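Long-range contact in telomeric DNA-binding factor trf1 (PDB 6K5S), which probably binds telomeric DNA and forms a two-subunit assembly in which this helical domain takes part: residues A[9-20]-A[49-60]. Numbering follows the deposited sequence.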
# COMPACT_ATOMS: atom_id res chain seq x y z
N LEU A 9 -7.85 -3.03 -3.70
CA LEU A 9 -6.47 -2.59 -3.58
C LEU A 9 -5.86 -2.10 -4.88
O LEU A 9 -4.66 -1.78 -4.90
CB LEU A 9 -5.60 -3.71 -3.01
CG LEU A 9 -5.85 -3.88 -1.51
CD1 LEU A 9 -5.30 -5.17 -1.00
CD2 LEU A 9 -5.25 -2.70 -0.73
N ILE A 10 -6.64 -2.05 -5.97
CA ILE A 10 -6.07 -1.66 -7.26
C ILE A 10 -5.39 -0.30 -7.17
O ILE A 10 -4.26 -0.19 -7.66
CB ILE A 10 -7.15 -1.75 -8.36
CG1 ILE A 10 -7.35 -3.22 -8.80
CG2 ILE A 10 -6.81 -0.82 -9.51
CD1 ILE A 10 -6.21 -3.83 -9.61
N PRO A 11 -5.95 0.73 -6.52
CA PRO A 11 -5.19 2.00 -6.42
C PRO A 11 -3.83 1.87 -5.75
O PRO A 11 -2.87 2.53 -6.17
CB PRO A 11 -6.15 2.90 -5.63
CG PRO A 11 -7.52 2.40 -6.03
CD PRO A 11 -7.35 0.89 -6.08
N THR A 12 -3.70 1.03 -4.73
CA THR A 12 -2.40 0.82 -4.08
C THR A 12 -1.44 0.08 -5.00
O THR A 12 -0.28 0.49 -5.18
CB THR A 12 -2.59 0.02 -2.77
OG1 THR A 12 -3.26 0.82 -1.78
CG2 THR A 12 -1.23 -0.43 -2.22
N LEU A 13 -1.90 -1.04 -5.59
CA LEU A 13 -1.11 -1.75 -6.58
C LEU A 13 -0.59 -0.78 -7.64
O LEU A 13 0.60 -0.78 -7.95
CB LEU A 13 -1.95 -2.86 -7.24
CG LEU A 13 -1.14 -3.74 -8.21
CD1 LEU A 13 -0.01 -4.45 -7.47
CD2 LEU A 13 -2.04 -4.79 -8.88
N GLY A 14 -1.48 0.07 -8.17
CA GLY A 14 -1.06 1.02 -9.19
C GLY A 14 -0.08 2.06 -8.69
O GLY A 14 0.91 2.37 -9.37
N ASN A 15 -0.33 2.62 -7.50
CA ASN A 15 0.55 3.67 -6.98
C ASN A 15 1.95 3.13 -6.71
O ASN A 15 2.96 3.72 -7.12
CB ASN A 15 -0.08 4.24 -5.72
CG ASN A 15 0.72 5.37 -5.11
OD1 ASN A 15 1.17 6.30 -5.79
ND2 ASN A 15 0.84 5.34 -3.80
N LEU A 16 2.04 1.99 -6.05
CA LEU A 16 3.34 1.42 -5.74
C LEU A 16 4.07 1.00 -7.01
O LEU A 16 5.29 1.15 -7.10
CB LEU A 16 3.19 0.22 -4.78
CG LEU A 16 2.58 0.54 -3.40
CD1 LEU A 16 2.32 -0.76 -2.59
CD2 LEU A 16 3.50 1.45 -2.63
N SER A 17 3.33 0.47 -7.99
CA SER A 17 3.96 0.07 -9.24
C SER A 17 4.54 1.28 -9.95
O SER A 17 5.66 1.22 -10.46
CB SER A 17 2.94 -0.63 -10.15
OG SER A 17 2.40 -1.81 -9.55
N ASN A 18 3.78 2.37 -9.98
CA ASN A 18 4.24 3.60 -10.61
C ASN A 18 5.50 4.13 -9.93
O ASN A 18 6.45 4.55 -10.60
CB ASN A 18 3.12 4.64 -10.57
CG ASN A 18 1.94 4.32 -11.54
OD1 ASN A 18 2.09 3.59 -12.52
ND2 ASN A 18 0.80 4.93 -11.27
N ILE A 19 5.54 4.13 -8.61
CA ILE A 19 6.72 4.62 -7.91
C ILE A 19 7.94 3.76 -8.26
O ILE A 19 9.03 4.26 -8.56
CB ILE A 19 6.47 4.67 -6.40
CG1 ILE A 19 5.42 5.75 -6.08
CG2 ILE A 19 7.76 4.89 -5.64
CD1 ILE A 19 4.85 5.68 -4.65
N ILE A 20 7.76 2.43 -8.24
CA ILE A 20 8.88 1.54 -8.56
C ILE A 20 9.36 1.77 -9.99
O ILE A 20 10.57 1.85 -10.25
CB ILE A 20 8.44 0.08 -8.31
CG1 ILE A 20 8.16 -0.13 -6.84
CG2 ILE A 20 9.49 -0.91 -8.87
CD1 ILE A 20 7.41 -1.41 -6.55
N VAL A 49 8.91 1.35 0.12
CA VAL A 49 8.03 1.11 -1.03
C VAL A 49 8.07 -0.36 -1.44
O VAL A 49 7.03 -0.98 -1.68
CB VAL A 49 8.41 2.04 -2.19
CG1 VAL A 49 7.72 1.61 -3.46
CG2 VAL A 49 8.02 3.48 -1.82
N MET A 50 9.28 -0.93 -1.52
CA MET A 50 9.38 -2.34 -1.94
C MET A 50 8.73 -3.28 -0.93
O MET A 50 8.14 -4.30 -1.32
CB MET A 50 10.84 -2.75 -2.16
CG MET A 50 11.39 -2.26 -3.50
SD MET A 50 10.53 -2.78 -5.02
CE MET A 50 10.30 -4.53 -4.72
N ASN A 51 8.85 -2.97 0.36
CA ASN A 51 8.22 -3.81 1.38
C ASN A 51 6.70 -3.76 1.27
O ASN A 51 6.02 -4.78 1.44
CB ASN A 51 8.65 -3.37 2.78
CG ASN A 51 10.08 -3.79 3.10
OD1 ASN A 51 10.65 -4.64 2.42
ND2 ASN A 51 10.65 -3.20 4.15
N MET A 52 6.14 -2.58 1.00
CA MET A 52 4.70 -2.52 0.78
C MET A 52 4.34 -3.24 -0.52
O MET A 52 3.32 -3.94 -0.58
CB MET A 52 4.20 -1.07 0.77
CG MET A 52 3.99 -0.44 2.20
SD MET A 52 3.52 1.33 2.14
CE MET A 52 4.94 1.94 1.30
N PHE A 53 5.18 -3.10 -1.54
CA PHE A 53 4.87 -3.72 -2.83
C PHE A 53 4.85 -5.24 -2.71
O PHE A 53 3.93 -5.90 -3.18
CB PHE A 53 5.86 -3.27 -3.90
CG PHE A 53 5.50 -3.74 -5.29
CD1 PHE A 53 4.35 -3.27 -5.92
CD2 PHE A 53 6.29 -4.65 -5.96
CE1 PHE A 53 4.02 -3.69 -7.20
CE2 PHE A 53 5.97 -5.09 -7.23
CZ PHE A 53 4.82 -4.60 -7.85
N ARG A 54 5.85 -5.80 -2.03
CA ARG A 54 5.86 -7.24 -1.78
C ARG A 54 4.57 -7.71 -1.10
O ARG A 54 4.02 -8.75 -1.47
CB ARG A 54 7.09 -7.62 -0.95
CG ARG A 54 8.35 -7.81 -1.75
CD ARG A 54 9.58 -8.09 -0.83
NE ARG A 54 10.78 -7.53 -1.44
CZ ARG A 54 11.51 -6.52 -0.96
NH1 ARG A 54 11.23 -5.95 0.21
NH2 ARG A 54 12.56 -6.10 -1.66
N MET A 55 4.08 -6.96 -0.12
CA MET A 55 2.84 -7.35 0.56
C MET A 55 1.65 -7.28 -0.38
O MET A 55 0.82 -8.20 -0.40
CB MET A 55 2.57 -6.46 1.78
CG MET A 55 3.57 -6.57 2.94
SD MET A 55 2.84 -5.72 4.36
CE MET A 55 1.26 -6.58 4.33
N VAL A 56 1.53 -6.21 -1.17
CA VAL A 56 0.37 -6.09 -2.05
C VAL A 56 0.45 -7.12 -3.17
O VAL A 56 -0.56 -7.71 -3.55
CB VAL A 56 0.21 -4.65 -2.59
CG1 VAL A 56 1.27 -4.31 -3.57
CG2 VAL A 56 -1.16 -4.46 -3.27
N LYS A 57 1.65 -7.36 -3.71
CA LYS A 57 1.81 -8.33 -4.79
C LYS A 57 1.32 -9.71 -4.36
O LYS A 57 0.70 -10.43 -5.15
CB LYS A 57 3.29 -8.42 -5.21
CG LYS A 57 3.62 -9.41 -6.34
CD LYS A 57 5.15 -9.59 -6.48
CE LYS A 57 5.55 -10.65 -7.48
NZ LYS A 57 5.26 -12.03 -6.99
N ASP A 58 1.59 -10.09 -3.11
CA ASP A 58 1.17 -11.39 -2.61
C ASP A 58 -0.35 -11.52 -2.56
O ASP A 58 -0.88 -12.63 -2.67
CB ASP A 58 1.77 -11.64 -1.24
CG ASP A 58 3.22 -12.05 -1.32
OD1 ASP A 58 3.69 -12.38 -2.44
OD2 ASP A 58 3.88 -12.04 -0.26
N ILE A 59 -1.06 -10.40 -2.43
CA ILE A 59 -2.52 -10.42 -2.53
C ILE A 59 -2.97 -10.79 -3.93
O ILE A 59 -4.01 -11.45 -4.11
CB ILE A 59 -3.09 -9.06 -2.07
CG1 ILE A 59 -3.01 -8.97 -0.56
CG2 ILE A 59 -4.52 -8.86 -2.56
CD1 ILE A 59 -2.68 -7.62 -0.03
N TYR A 60 -2.21 -10.41 -4.95
CA TYR A 60 -2.62 -10.62 -6.33
C TYR A 60 -2.08 -11.89 -6.94
O TYR A 60 -2.69 -12.41 -7.89
CB TYR A 60 -2.18 -9.44 -7.20
CG TYR A 60 -3.03 -8.24 -6.93
CD1 TYR A 60 -2.73 -7.38 -5.88
CD2 TYR A 60 -4.18 -8.02 -7.67
CE1 TYR A 60 -3.54 -6.30 -5.59
CE2 TYR A 60 -5.00 -6.94 -7.40
CZ TYR A 60 -4.66 -6.08 -6.37
OH TYR A 60 -5.48 -5.02 -6.11
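Leu16 and Phe53 plug into each other's helices in a buried, largely apolar knobs-into-holes contact between helices 10-24 and 41-60 of the all-helical TRF-family domain. The axes of 10-20 and 49-60 pass 9.9 Å apart, at 139° between their N-to-C directions, nearer antiparallel than perpendicular. Leu16 sits among Val49, Met52, Phe53 and Val56, its CD1 3.8 Å from Val56 CG1. In return, Phe53 enters the hole framed by Leu13, Leu16, Ser17 and Ile20. Ile20 CD1 presses on one face of that ring, 3.3 Å from Phe53 CG and offset toward the rim. Ser17 OG, 3.4 Å from Phe53 CE1, spends its proton on Leu13 O (2.6 Å), which Ser17 N reaches from the opposite face of the carbonyl plane. At the far end Leu13 CD2 stands over the centre of the Tyr60 ring, 3.7 Å from its centroid, a CH-pi contact, while Tyr60 OH hydrogen-bonds to Arg6 O. A leucine in place of Tyr60 would probably leave Leu13 CD2 without its aromatic face and Arg6 O without this donor. Leu16 also packs on Leu9 of the second subunit. With no hydrogen bond between the segments, their pairing rests on shape and apolar burial, next to the subunit interface.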